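Local coordinates for SusD superfamily protein (Bacteroides fragilis NCTC 9343, PDB 3NQP) that probably binds glycans at the outer membrane as a SusD-family lipoprotein, helping to capture sugars for uptake into the cell, at residues F129-Y132 with R133-G137; K216-G220 with D221-N225. All blocks are in the same frame, centred on the assembly; numbering follows the deposited sequence.

Contact 1: residues F129-Y132 with R133-G137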
# COMPACT_ATOMS: atom_id res chain seq x y z
N PHE A 129 9.22 4.69 8.24
CA PHE A 129 8.45 5.58 7.36
C PHE A 129 6.94 5.34 7.55
O PHE A 129 6.16 6.30 7.54
CB PHE A 129 8.88 5.42 5.90
CG PHE A 129 8.17 6.34 4.92
CD1 PHE A 129 8.05 7.69 5.14
CD2 PHE A 129 7.65 5.82 3.73
CE1 PHE A 129 7.42 8.52 4.22
CE2 PHE A 129 7.02 6.61 2.81
CZ PHE A 129 6.91 7.99 3.05
N ASP A 130 6.53 4.08 7.74
CA ASP A 130 5.14 3.81 8.18
C ASP A 130 4.89 4.50 9.54
O ASP A 130 3.86 5.19 9.72
CB ASP A 130 4.85 2.32 8.26
CG ASP A 130 4.34 1.72 6.91
OD1 ASP A 130 4.34 2.42 5.88
OD2 ASP A 130 3.98 0.53 6.92
N LEU A 131 5.80 4.32 10.50
CA LEU A 131 5.61 4.92 11.83
C LEU A 131 5.52 6.45 11.72
O LEU A 131 4.68 7.08 12.36
CB LEU A 131 6.70 4.49 12.81
CG LEU A 131 6.63 3.00 13.25
CD1 LEU A 131 7.82 2.68 14.06
CD2 LEU A 131 5.37 2.64 14.04
N TYR A 132 6.35 7.05 10.87
CA TYR A 132 6.30 8.53 10.68
C TYR A 132 4.99 9.00 10.06
O TYR A 132 4.42 9.99 10.47
CB TYR A 132 7.49 8.98 9.81
CG TYR A 132 7.55 10.40 9.36
CD1 TYR A 132 6.83 10.82 8.26
CD2 TYR A 132 8.32 11.35 10.06
CE1 TYR A 132 6.89 12.11 7.81
CE2 TYR A 132 8.42 12.68 9.60
CZ TYR A 132 7.70 13.05 8.47
OH TYR A 132 7.76 14.33 7.97
N ARG A 133 4.51 8.29 9.04
CA ARG A 133 3.26 8.69 8.40
C ARG A 133 2.02 8.47 9.27
O ARG A 133 1.02 9.18 9.15
CB ARG A 133 3.10 7.97 7.07
CG ARG A 133 4.16 8.42 6.06
CD ARG A 133 3.92 7.81 4.68
NE ARG A 133 4.18 6.39 4.70
CZ ARG A 133 4.07 5.60 3.65
NH1 ARG A 133 3.73 6.10 2.46
NH2 ARG A 133 4.34 4.32 3.78
N ILE A 134 2.07 7.46 10.13
CA ILE A 134 0.96 7.14 11.01
C ILE A 134 1.00 8.00 12.27
O ILE A 134 0.01 8.54 12.64
CB ILE A 134 0.98 5.65 11.39
CG1 ILE A 134 0.72 4.78 10.17
CG2 ILE A 134 -0.02 5.30 12.57
CD1 ILE A 134 -0.72 4.86 9.64
N TYR A 135 2.17 8.11 12.90
CA TYR A 135 2.28 8.74 14.23
C TYR A 135 3.05 10.05 14.26
O TYR A 135 2.94 10.78 15.25
CB TYR A 135 2.99 7.78 15.20
CG TYR A 135 2.23 6.51 15.45
CD1 TYR A 135 1.09 6.51 16.22
CD2 TYR A 135 2.65 5.30 14.89
CE1 TYR A 135 0.37 5.35 16.43
CE2 TYR A 135 1.93 4.14 15.10
CZ TYR A 135 0.80 4.16 15.88
OH TYR A 135 0.08 3.01 16.10
N GLY A 136 3.85 10.34 13.22
CA GLY A 136 4.76 11.48 13.27
C GLY A 136 6.00 11.13 14.08
O GLY A 136 6.81 10.28 13.70
N GLY A 137 6.13 11.75 15.25
CA GLY A 137 7.17 11.36 16.17
C GLY A 137 6.88 10.04 16.88
O GLY A 137 5.75 9.78 17.28

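Contact 2: residues K216-G220 with D221-N225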
# COMPACT_ATOMS: atom_id res chain seq x y z
N LYS A 216 6.26 17.63 -0.05
CA LYS A 216 4.92 18.15 -0.05
C LYS A 216 4.20 18.27 1.30
O LYS A 216 3.28 19.08 1.44
CB LYS A 216 4.05 17.31 -1.00
CG LYS A 216 4.44 17.55 -2.44
CD LYS A 216 3.59 16.67 -3.42
CE LYS A 216 2.16 17.09 -3.52
NZ LYS A 216 1.57 16.49 -4.80
N VAL A 217 4.62 17.47 2.28
CA VAL A 217 3.91 17.34 3.56
C VAL A 217 4.78 17.81 4.72
O VAL A 217 5.89 17.35 4.88
CB VAL A 217 3.49 15.87 3.82
CG1 VAL A 217 2.54 15.76 5.06
CG2 VAL A 217 2.78 15.32 2.59
N THR A 218 4.23 18.73 5.50
CA THR A 218 4.77 19.13 6.81
C THR A 218 4.16 18.24 7.90
O THR A 218 2.93 18.10 8.00
CB THR A 218 4.46 20.61 7.10
OG1 THR A 218 5.17 21.43 6.17
CG2 THR A 218 4.87 20.99 8.51
N THR A 219 5.01 17.58 8.68
CA THR A 219 4.57 16.91 9.91
C THR A 219 5.37 17.47 11.07
O THR A 219 6.59 17.37 11.07
CB THR A 219 4.75 15.38 9.82
OG1 THR A 219 4.11 14.92 8.63
CG2 THR A 219 4.10 14.63 11.04
N GLY A 220 4.68 18.06 12.03
CA GLY A 220 5.33 18.75 13.16
C GLY A 220 6.46 19.65 12.71
O GLY A 220 6.23 20.58 11.94
N ASP A 221 7.67 19.38 13.20
CA ASP A 221 8.88 20.14 12.90
C ASP A 221 9.59 19.69 11.60
O ASP A 221 10.65 20.20 11.25
CB ASP A 221 9.87 20.14 14.10
CG ASP A 221 10.43 18.77 14.41
OD1 ASP A 221 9.89 17.76 13.88
OD2 ASP A 221 11.42 18.69 15.18
N ASP A 222 9.00 18.73 10.88
CA ASP A 222 9.58 18.32 9.60
C ASP A 222 8.82 19.03 8.47
O ASP A 222 7.78 18.58 8.06
CB ASP A 222 9.53 16.81 9.49
CG ASP A 222 10.46 16.26 8.43
OD1 ASP A 222 11.54 16.85 8.23
OD2 ASP A 222 10.11 15.24 7.82
N VAL A 223 9.35 20.17 8.01
CA VAL A 223 8.66 21.11 7.11
C VAL A 223 8.83 20.73 5.63
O VAL A 223 9.93 20.45 5.20
CB VAL A 223 9.15 22.60 7.35
CG1 VAL A 223 8.39 23.62 6.42
CG2 VAL A 223 8.94 23.03 8.82
N ALA A 224 7.73 20.72 4.87
CA ALA A 224 7.77 20.39 3.44
C ALA A 224 8.95 21.13 2.78
O ALA A 224 9.17 22.32 3.01
CB ALA A 224 6.46 20.76 2.76
N ASN A 225 9.70 20.39 1.98
CA ASN A 225 10.93 20.87 1.35
C ASN A 225 10.96 20.51 -0.14
O ASN A 225 11.37 19.40 -0.51
CB ASN A 225 12.13 20.26 2.06
CG ASN A 225 13.45 20.79 1.52
OD1 ASN A 225 13.48 21.66 0.69
ND2 ASN A 225 14.54 20.22 1.97
O HOH W 1 8.74 16.98 5.41

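Contact 1: residues F129-Y132 with R133-G137
The last turns of helix 110-135, a helix of the SusD-like N-terminal region, buried where this contact lies, bring F129 and D130 against R133 before the chain leaves the helix at G136. R133 bends at its third torsion (chi3 -69°) and lays its guanidinium flat over one face of the F129 ring, the planes 15° apart and R133 CZ only 3.2 Å from F129 CE2. The cation-pi contact is off-centre; R133 CD also lies over this face in a CH-pi contact. One residue on, D130 OD1 takes R133 NH2 at 2.8 Å, a salt bridge in which carboxylate and guanidinium are nearly coplanar. The other carboxylate oxygen, D130 OD2, is hydrogen-bonded to H42 ND1, and W454 adds a second cation-pi contact to R133. The backbone hydrogen bonds Y135 N to L131 O and G136 N to Y132 O, both 2.8 Å, close the helix, and G136 then leaves it with positive phi. L131 CD2 packs on Y135 CE2 at 3.9 Å. Ring and carboxylate together fix the rotation of the buried guanidinium, and the nearby negative charge probably helps to offset the cost of burying a cation there.

Contact 2: residues K216-G220 with D221-N225
D222 O is gripped by several groups at once: T219 N donates to it at 3.0 Å, T218 CA brings its hydrogen to it at 3.3 Å, and a water lies within weak hydrogen-bonding distance. The same water is 2.9 Å from V217 O, so it links the arms between V217 O and D222 O, beside the paired T219 and D222. The reverse bond, D222 N to T219 O at 2.8 Å, makes T219 and D222 a hydrogen-bonded antiparallel pair, a single bridge closed by a type II' beta turn with G220 and D221 at its corners. G220 takes the positive phi (46°) required at the first corner. Further from the turn a side chain replaces the backbone in joining the arms: T218 OG1, set beside its own backbone N by chi1 of -66°, accepts a hydrogen bond from A224 N at 3.0 Å, almost straight at 177°. V223 CG1 lies 3.9 Å from T218 OG1, and the A224 methyl points toward the opposite arm, with CB 3.7 Å from K216 C. This small hairpin connects helix 200-216 to helix 228-241. D221 hydrogen-bonds T162 OG1, just ahead of helix 163-181, and K164 N in its first turn, V217 and T219 touch R457 of helix 452-458, and N225 OD1 caps A227 N ahead of helix 228-241.

The two contacts follow each other along the chain, with centres about 12 Å apart on the same side of the molecule's centre, and they meet through Y132 and G136. From the end of helix 110-135 the Y132 hydroxyl extends to the hairpin of contact 2, where Y132 OH lies 2.5 Å from D222 OD2, a probable hydrogen bond of weak geometry. The same hydroxyl oxygen packs on T219, Y132 OH to T219 CB 3.7 Å, while G136 CA comes within 3.9 Å of T219 CG2. Thus the helix exit of 133-137 and the turn of 216-225 rest on each other, and M167 of helix 163-181 touches both Y132 and D222. The junction is packing plus this one polar link, within the helical part of the fold.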